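Local coordinates for NBS-LRR class disease resistance protein (Oryza sativa subsp. japonica, PDB 6FU9) that probably recognises a pathogen effector and so helps to trigger immune defence in the plant, at residues Leu59-Ala62 against Leu63-Val67. Residues are numbered along the deposited sequence; the frame is centred on the assembly and turned at random.
Sequences LVSA and LRKKV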
loop_
_atom_site.group_PDB
_atom_site.type_symbol
_atom_site.label_atom_id
_atom_site.label_comp_id
_atom_site.label_asym_id
_atom_site.label_seq_id
_atom_site.Cartn_x
_atom_site.Cartn_y
_atom_site.Cartn_z
ATOM N N LEU A 59 -16.650 1.903 2.887
ATOM C CA LEU A 59 -16.022 1.178 1.776
ATOM C C LEU A 59 -15.525 -0.204 2.193
ATOM O O LEU A 59 -15.777 -1.210 1.489
ATOM C CB LEU A 59 -14.867 2.003 1.224
ATOM C CG LEU A 59 -14.098 1.330 0.082
ATOM C CD1 LEU A 59 -14.994 0.856 -1.046
ATOM C CD2 LEU A 59 -13.028 2.282 -0.420
ATOM N N VAL A 60 -14.878 -0.326 3.351
ATOM C CA VAL A 60 -14.468 -1.623 3.791
ATOM C C VAL A 60 -15.630 -2.581 4.040
ATOM O O VAL A 60 -15.544 -3.769 3.737
ATOM C CB VAL A 60 -13.470 -1.564 4.923
ATOM C CG1 VAL A 60 -14.167 -1.252 6.259
ATOM C CG2 VAL A 60 -12.682 -2.851 5.026
ATOM N N SER A 61 -16.728 -2.067 4.577
ATOM C CA SER A 61 -17.914 -2.856 4.779
ATOM C C SER A 61 -18.460 -3.397 3.460
ATOM O O SER A 61 -18.822 -4.602 3.335
ATOM C CB SER A 61 -18.963 -2.002 5.554
ATOM O OG SER A 61 -20.165 -2.681 5.625
ATOM N N ALA A 62 -18.520 -2.527 2.459
ATOM C CA ALA A 62 -19.045 -2.924 1.162
ATOM C C ALA A 62 -18.138 -3.989 0.546
ATOM O O ALA A 62 -18.633 -4.993 0.001
ATOM C CB ALA A 62 -19.166 -1.708 0.246
ATOM N N LEU A 63 -16.830 -3.810 0.666
ATOM C CA LEU A 63 -15.890 -4.824 0.129
ATOM C C LEU A 63 -16.059 -6.142 0.806
ATOM O O LEU A 63 -16.024 -7.225 0.125
ATOM C CB LEU A 63 -14.435 -4.313 0.264
ATOM C CG LEU A 63 -14.059 -3.200 -0.688
ATOM C CD1 LEU A 63 -12.785 -2.508 -0.251
ATOM C CD2 LEU A 63 -13.918 -3.672 -2.106
ATOM N N ARG A 64 -16.287 -6.164 2.110
ATOM C CA ARG A 64 -16.477 -7.400 2.841
ATOM C C ARG A 64 -17.755 -8.106 2.411
ATOM O O ARG A 64 -17.785 -9.335 2.425
ATOM C CB ARG A 64 -16.466 -7.062 4.348
ATOM C CG ARG A 64 -15.067 -6.801 4.836
ATOM C CD ARG A 64 -15.039 -6.287 6.249
ATOM N NE ARG A 64 -13.649 -6.061 6.654
ATOM C CZ ARG A 64 -13.261 -5.293 7.689
ATOM N NH1 ARG A 64 -14.145 -4.541 8.351
ATOM N NH2 ARG A 64 -11.987 -5.195 7.985
ATOM N N LYS A 65 -18.805 -7.368 2.063
ATOM C CA LYS A 65 -20.076 -7.982 1.648
ATOM C C LYS A 65 -20.027 -8.520 0.240
ATOM O O LYS A 65 -20.646 -9.547 -0.035
ATOM C CB LYS A 65 -21.236 -6.965 1.779
ATOM C CG LYS A 65 -21.586 -6.674 3.237
ATOM C CD LYS A 65 -22.832 -5.800 3.444
ATOM C CE LYS A 65 -22.632 -4.409 2.966
ATOM N NZ LYS A 65 -23.815 -3.609 3.395
ATOM N N LYS A 66 -19.254 -7.870 -0.641
ATOM C CA LYS A 66 -19.351 -8.146 -2.059
ATOM C C LYS A 66 -18.126 -8.783 -2.659
ATOM O O LYS A 66 -18.230 -9.425 -3.731
ATOM C CB LYS A 66 -19.689 -6.838 -2.787
ATOM C CG LYS A 66 -21.014 -6.225 -2.359
ATOM C CD LYS A 66 -21.174 -4.816 -2.905
ATOM C CE LYS A 66 -22.598 -4.317 -2.763
ATOM N NZ LYS A 66 -23.505 -5.024 -3.712
ATOM N N VAL A 67 -16.962 -8.620 -2.081
ATOM C CA VAL A 67 -15.709 -9.082 -2.711
ATOM C C VAL A 67 -14.978 -10.111 -1.908
ATOM O O VAL A 67 -14.586 -11.131 -2.483
ATOM C CB VAL A 67 -14.771 -7.881 -2.984
ATOM C CG1 VAL A 67 -13.427 -8.336 -3.557
ATOM C CG2 VAL A 67 -15.441 -6.841 -3.888
#
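Ala62 O takes two backbone N-H groups near the end of helix 56-66. Lys66 N donates to Ala62 O at 3.0 Å. Lys65 N adds a weak bond to the same oxygen, bent to 122° at the hydrogen. Lys65 N also reaches Ser61 O at 3.0 Å, so this N-H is shared between two carbonyls. One turn earlier, Leu63 N to Leu59 O is shorter, 2.9 Å, and straighter, 164°. Arg64 N bonds to Val60 O.

The side chains follow the same four-residue spacing. Val60 CG2 lies over the centre of one face of the Arg64 guanidinium, 3.7 Å from Arg64 CZ. Arg64 CG stands opposite its own carbonyl carbon, chi1 -76°, which starts the chain toward the preceding turn, and the extended run from CG to NE brings the flat group over the valine. Arg64 NE is hydrogen-bonded to Ala70 O, which ties the group to the loop before strand 71-77. On the buried side, Leu63 CD1 meets Leu59 CG at 4.1 Å. Both leucines also pack on Phe11 of strand 7-12 and on Leu27 of helix 18-29. This is i to i+4 packing along an amphipathic helix, here the second helix of a ferredoxin-like beta-alpha-beta-beta-alpha-beta fold, as in HMA domains.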